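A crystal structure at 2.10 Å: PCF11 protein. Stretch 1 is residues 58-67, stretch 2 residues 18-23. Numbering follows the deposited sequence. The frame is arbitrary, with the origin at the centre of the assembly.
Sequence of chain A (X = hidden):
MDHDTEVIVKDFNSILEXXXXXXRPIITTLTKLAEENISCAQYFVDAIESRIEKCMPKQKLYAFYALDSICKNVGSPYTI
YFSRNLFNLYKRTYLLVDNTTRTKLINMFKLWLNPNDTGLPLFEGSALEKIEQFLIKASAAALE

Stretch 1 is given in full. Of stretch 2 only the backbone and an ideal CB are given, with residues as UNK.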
ATOM      1  N   LYS A  58       9.160   6.786   8.564  1.00 46.91           N
ATOM      2  CA  LYS A  58       8.855   5.432   9.046  1.00 46.87           C
ATOM      3  C   LYS A  58       7.390   5.068   8.980  1.00 44.76           C
ATOM      4  O   LYS A  58       7.037   3.917   8.692  1.00 45.85           O
ATOM      5  CB  LYS A  58       9.332   5.214  10.484  1.00 50.68           C
ATOM      6  CG  LYS A  58      10.750   4.660  10.600  1.00 55.39           C
ATOM      7  CD  LYS A  58      11.004   4.162  12.013  1.00 59.41           C
ATOM      8  CE  LYS A  58      12.356   3.484  12.138  1.00 61.60           C
ATOM      9  NZ  LYS A  58      12.393   2.623  13.358  1.00 63.27           N
ATOM     10  N   GLN A  59       6.529   6.039   9.248  1.00 38.54           N
ATOM     11  CA  GLN A  59       5.113   5.756   9.224  1.00 33.83           C
ATOM     12  C   GLN A  59       4.590   5.497   7.819  1.00 30.01           C
ATOM     13  O   GLN A  59       3.578   4.822   7.660  1.00 29.52           O
ATOM     14  CB  GLN A  59       4.344   6.891   9.915  1.00 36.71           C
ATOM     15  CG  GLN A  59       4.544   6.918  11.443  1.00 37.76           C
ATOM     16  CD  GLN A  59       3.886   8.122  12.104  1.00 45.46           C
ATOM     17  OE1 GLN A  59       2.785   8.535  11.721  1.00 47.10           O
ATOM     18  NE2 GLN A  59       4.551   8.682  13.114  1.00 48.17           N
ATOM     19  N   LYS A  60       5.278   6.007   6.798  1.00 24.88           N
ATOM     20  CA  LYS A  60       4.841   5.791   5.424  1.00 23.31           C
ATOM     21  C   LYS A  60       4.900   4.291   5.079  1.00 22.45           C
ATOM     22  O   LYS A  60       4.055   3.784   4.327  1.00 22.03           O
ATOM     23  CB  LYS A  60       5.707   6.572   4.420  1.00 23.23           C
ATOM     24  CG  LYS A  60       5.615   8.113   4.481  1.00 22.35           C
ATOM     25  CD  LYS A  60       6.452   8.721   3.346  1.00 25.26           C
ATOM     26  CE  LYS A  60       6.506  10.267   3.395  1.00 26.24           C
ATOM     27  NZ  LYS A  60       5.153  10.932   3.468  1.00 25.07           N
ATOM     28  N   LEU A  61       5.903   3.598   5.621  1.00 19.18           N
ATOM     29  CA  LEU A  61       6.059   2.160   5.387  1.00 21.13           C
ATOM     30  C   LEU A  61       4.863   1.385   5.927  1.00 18.56           C
ATOM     31  O   LEU A  61       4.330   0.525   5.257  1.00 17.62           O
ATOM     32  CB  LEU A  61       7.324   1.615   6.069  1.00 19.55           C
ATOM     33  CG  LEU A  61       7.574   0.098   5.940  1.00 21.52           C
ATOM     34  CD1 LEU A  61       7.730  -0.270   4.453  1.00 17.47           C
ATOM     35  CD2 LEU A  61       8.833  -0.325   6.723  1.00 19.36           C
ATOM     36  N   TYR A  62       4.448   1.704   7.145  1.00 18.01           N
ATOM     37  CA  TYR A  62       3.338   0.980   7.756  1.00 20.19           C
ATOM     38  C   TYR A  62       2.020   1.203   7.022  1.00 19.75           C
ATOM     39  O   TYR A  62       1.190   0.298   6.953  1.00 22.65           O
ATOM     40  CB  TYR A  62       3.260   1.342   9.239  1.00 17.20           C
ATOM     41  CG  TYR A  62       4.629   1.243   9.884  1.00 20.56           C
ATOM     42  CD1 TYR A  62       5.395   0.077   9.770  1.00 20.58           C
ATOM     43  CD2 TYR A  62       5.180   2.326  10.570  1.00 23.22           C
ATOM     44  CE1 TYR A  62       6.684   0.001  10.324  1.00 22.59           C
ATOM     45  CE2 TYR A  62       6.453   2.266  11.127  1.00 23.96           C
ATOM     46  CZ  TYR A  62       7.202   1.103  10.999  1.00 26.05           C
ATOM     47  OH  TYR A  62       8.469   1.064  11.527  1.00 26.89           O
ATOM     48  N   ALA A  63       1.848   2.387   6.438  1.00 20.41           N
ATOM     49  CA  ALA A  63       0.642   2.678   5.658  1.00 18.91           C
ATOM     50  C   ALA A  63       0.716   1.822   4.382  1.00 19.20           C
ATOM     51  O   ALA A  63      -0.304   1.319   3.901  1.00 21.96           O
ATOM     52  CB  ALA A  63       0.572   4.183   5.295  1.00 18.13           C
ATOM     53  N   PHE A  64       1.914   1.680   3.819  1.00 18.07           N
ATOM     54  CA  PHE A  64       2.077   0.820   2.636  1.00 19.98           C
ATOM     55  C   PHE A  64       1.818  -0.648   3.037  1.00 18.77           C
ATOM     56  O   PHE A  64       1.364  -1.448   2.216  1.00 18.62           O
ATOM     57  CB  PHE A  64       3.487   0.949   2.041  1.00 20.18           C
ATOM     58  CG  PHE A  64       3.513   1.592   0.673  1.00 22.66           C
ATOM     59  CD1 PHE A  64       2.908   0.964  -0.420  1.00 20.26           C
ATOM     60  CD2 PHE A  64       4.159   2.816   0.474  1.00 21.93           C
ATOM     61  CE1 PHE A  64       2.943   1.538  -1.690  1.00 21.47           C
ATOM     62  CE2 PHE A  64       4.201   3.406  -0.798  1.00 21.15           C
ATOM     63  CZ  PHE A  64       3.589   2.761  -1.885  1.00 19.80           C
ATOM     64  N   TYR A  65       2.115  -1.014   4.284  1.00 17.21           N
ATOM     65  CA  TYR A  65       1.834  -2.401   4.708  1.00 19.82           C
ATOM     66  C   TYR A  65       0.328  -2.582   4.795  1.00 17.91           C
ATOM     67  O   TYR A  65      -0.188  -3.663   4.539  1.00 19.73           O
ATOM     68  CB  TYR A  65       2.488  -2.748   6.052  1.00 17.19           C
ATOM     69  CG  TYR A  65       3.990  -2.982   6.002  1.00 17.86           C
ATOM     70  CD1 TYR A  65       4.680  -3.075   4.787  1.00 20.18           C
ATOM     71  CD2 TYR A  65       4.721  -3.142   7.179  1.00 20.77           C
ATOM     72  CE1 TYR A  65       6.084  -3.328   4.757  1.00 17.43           C
ATOM     73  CE2 TYR A  65       6.099  -3.393   7.159  1.00 20.56           C
ATOM     74  CZ  TYR A  65       6.769  -3.488   5.944  1.00 20.74           C
ATOM     75  OH  TYR A  65       8.118  -3.786   5.939  1.00 22.90           O
ATOM     76  N   ALA A  66      -0.391  -1.511   5.135  1.00 19.98           N
ATOM     77  CA  ALA A  66      -1.851  -1.583   5.172  1.00 18.55           C
ATOM     78  C   ALA A  66      -2.358  -1.817   3.726  1.00 18.95           C
ATOM     79  O   ALA A  66      -3.201  -2.684   3.478  1.00 18.33           O
ATOM     80  CB  ALA A  66      -2.419  -0.285   5.729  1.00 18.43           C
ATOM     81  N   LEU A  67      -1.839  -1.028   2.788  1.00 18.13           N
ATOM     82  CA  LEU A  67      -2.177  -1.131   1.367  1.00 20.22           C
ATOM     83  C   LEU A  67      -1.866  -2.558   0.874  1.00 22.00           C
ATOM     84  O   LEU A  67      -2.666  -3.181   0.179  1.00 23.75           O
ATOM     85  CB  LEU A  67      -1.335  -0.119   0.570  1.00 17.24           C
ATOM     86  CG  LEU A  67      -1.510   0.015  -0.954  1.00 18.96           C
ATOM     87  CD1 LEU A  67      -0.978   1.388  -1.415  1.00 17.43           C
ATOM     88  CD2 LEU A  67      -0.767  -1.109  -1.688  1.00 16.70           C
ATOM     89  N   UNK A  18      -3.773   5.711  13.907  1.00 27.43           N
ATOM     90  CA  UNK A  18      -3.055   5.021  14.967  1.00 27.86           C
ATOM     91  C   UNK A  18      -1.903   4.154  14.431  1.00 25.67           C
ATOM     92  O   UNK A  18      -1.144   3.584  15.214  1.00 23.24           O
ATOM     93  CB  UNK A  18      -4.030   4.154  15.766  1.00 27.86           C
ATOM     94  N   UNK A  19      -1.776   4.066  13.108  1.00 24.73           N
ATOM     95  CA  UNK A  19      -0.728   3.235  12.479  1.00 25.87           C
ATOM     96  C   UNK A  19       0.628   3.936  12.485  1.00 23.38           C
ATOM     97  O   UNK A  19       1.125   4.367  11.436  1.00 20.76           O
ATOM     98  CB  UNK A  19      -1.118   2.886  11.041  1.00 25.87           C
ATOM     99  N   UNK A  20       1.215   4.032  13.671  1.00 24.43           N
ATOM    100  CA  UNK A  20       2.496   4.699  13.854  1.00 25.52           C
ATOM    101  C   UNK A  20       3.651   3.697  13.920  1.00 24.44           C
ATOM    102  O   UNK A  20       4.810   4.073  14.047  1.00 24.96           O
ATOM    103  CB  UNK A  20       2.467   5.550  15.125  1.00 25.52           C
ATOM    104  N   UNK A  21       3.312   2.417  13.847  1.00 23.74           N
ATOM    105  CA  UNK A  21       4.298   1.351  13.855  1.00 22.37           C
ATOM    106  C   UNK A  21       3.647   0.164  13.121  1.00 22.71           C
ATOM    107  O   UNK A  21       2.489   0.260  12.673  1.00 21.69           O
ATOM    108  CB  UNK A  21       4.729   0.985  15.277  1.00 22.37           C
ATOM    109  N   UNK A  22       4.391  -0.925  12.967  1.00 20.51           N
ATOM    110  CA  UNK A  22       3.897  -2.098  12.262  1.00 20.32           C
ATOM    111  C   UNK A  22       2.963  -2.862  13.186  1.00 21.96           C
ATOM    112  O   UNK A  22       3.332  -3.878  13.780  1.00 20.44           O
ATOM    113  CB  UNK A  22       5.049  -2.987  11.788  1.00 20.32           C
ATOM    114  N   UNK A  23       1.746  -2.336  13.318  1.00 20.84           N
ATOM    115  CA  UNK A  23       0.734  -2.934  14.174  1.00 21.72           C
ATOM    116  C   UNK A  23      -0.087  -3.988  13.467  1.00 18.95           C
ATOM    117  O   UNK A  23      -0.912  -3.663  12.608  1.00 20.98           O
ATOM    118  CB  UNK A  23      -0.194  -1.848  14.722  1.00 21.72           C
TER

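Stretch 1 is a continuous helix, and stretch 2 passes along one side of it as an irregular segment, with Gln 59, Tyr 62 and Tyr 65 forming most of the surface on offer. No direct hydrogen bond links the two, so shape and apolar contact set most of the preferences.

Position 18 has no atom of stretch 1 within 5.5 Å of its ideal CB. Nothing on the helix restricts the choice, and polar or charged side chains would suit it as well as any. The deposited residue is Glu 18, whose side chain makes no contact with the helix; its carbonyl O accepts a hydrogen bond from the backbone N of position 20 at 2.9 Å.

Position 19 is the most informative. Its CA-to-CB bond points toward the helix, and the ideal CB lies 5.0 Å from Tyr 62 CB and 5.5 Å from Ala 63 N. That distance leaves room for a side chain extending beyond CB, and the neighbouring surface, with the CA of Ala 63, the methyl of Ala 66 and the CB of Tyr 62, is largely apolar. The helix carbonyls close by already accept bonds within the helix, as Tyr 62 O does from Ala 66 N at 3.0 Å. A medium-sized aliphatic residue, leucine, isoleucine or methionine, would therefore suit. The deposited residue is Leu 19. Its CD1 reaches 4.0 Å from Ala 66 CB and comes 3.3 Å from Tyr 62 O, while CD2 lies 4.1 Å from Tyr 62 CB. Its chi1 of -123° lies between the usual wells. One water bridges the backbones, donating to Leu 19 O at 2.7 Å and to Gln 59 O at 2.8 Å.

At position 20 CA-to-CB points away, although the ideal CB is still 4.2 Å from Gln 59 CD. A short side chain can lie against the Gln 59 amide, and a longer one can pass into open space, so several would suit. Thr 20 occupies it, with both backbone and side chain against Gln 59: Thr 20 CA lies 3.9 Å from Gln 59 CG, and Thr 20 CG2 is 4.1 Å from Gln 59 OE1.

Position 21 is extended, with phi/psi of -154/178°, and again directs CB away, so the helix tolerates many side chains, large ones included. The ring of Phe 21 makes no contact with stretch 1; the contact comes from its CA, 3.5 Å from Tyr 62 CD2 over one face of that ring.

Position 22 points sideways, its ideal CB 3.7 Å from Tyr 62 CD1 and 4.6 Å from Tyr 65 CD2. Polar side chains of modest length, or small apolar ones, could reach from Tyr 62 to the edge of Tyr 65. Asn 22 touches both: its backbone N joins the cover over the Tyr 62 ring, 3.5 Å from CD1, and its OD1 meets the edge of the Tyr 65 ring, 3.8 Å from CD2.

Position 23 lies beyond the helix's reach, so stretch 1 does not discriminate, and small or polar residues, among others, would suit. Ser 23 is an N-cap, its side chain capping a backbone N just past the stretch.

Stretch 2, residues 18-23: ELTFNS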
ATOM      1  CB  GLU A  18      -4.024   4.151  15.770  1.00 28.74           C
ATOM      2  CG  GLU A  18      -5.000   4.917  16.659  1.00 35.69           C
ATOM      3  CD  GLU A  18      -4.289   5.776  17.682  1.00 40.78           C
ATOM      4  OE1 GLU A  18      -3.392   5.256  18.383  1.00 43.11           O
ATOM      5  OE2 GLU A  18      -4.623   6.974  17.784  1.00 46.82           O
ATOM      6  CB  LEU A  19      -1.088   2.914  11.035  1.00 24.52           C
ATOM      7  CG  LEU A  19      -1.193   1.458  10.583  1.00 31.49           C
ATOM      8  CD1 LEU A  19      -1.025   1.434   9.074  1.00 25.62           C
ATOM      9  CD2 LEU A  19      -0.167   0.556  11.266  1.00 23.25           C
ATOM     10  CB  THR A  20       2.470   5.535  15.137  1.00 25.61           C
ATOM     11  OG1 THR A  20       2.172   4.681  16.244  1.00 27.66           O
ATOM     12  CG2 THR A  20       1.398   6.614  15.040  1.00 24.90           C
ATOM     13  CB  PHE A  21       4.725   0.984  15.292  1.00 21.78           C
ATOM     14  CG  PHE A  21       3.621   0.381  16.138  1.00 24.79           C
ATOM     15  CD1 PHE A  21       2.612   1.179  16.671  1.00 24.49           C
ATOM     16  CD2 PHE A  21       3.586  -0.993  16.381  1.00 24.35           C
ATOM     17  CE1 PHE A  21       1.589   0.621  17.427  1.00 23.89           C
ATOM     18  CE2 PHE A  21       2.572  -1.557  17.132  1.00 22.85           C
ATOM     19  CZ  PHE A  21       1.572  -0.752  17.654  1.00 24.32           C
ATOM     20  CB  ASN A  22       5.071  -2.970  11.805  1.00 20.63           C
ATOM     21  CG  ASN A  22       4.626  -4.163  10.968  1.00 20.48           C
ATOM     22  OD1 ASN A  22       3.460  -4.267  10.572  1.00 22.14           O
ATOM     23  ND2 ASN A  22       5.556  -5.062  10.692  1.00 19.58           N
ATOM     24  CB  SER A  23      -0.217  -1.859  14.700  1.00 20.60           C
ATOM     25  OG  SER A  23      -1.255  -2.480  15.422  1.00 21.17           O
TER
HETATM   26  O   HOH W   1       1.067   4.998   8.811  1.00 24.41           O
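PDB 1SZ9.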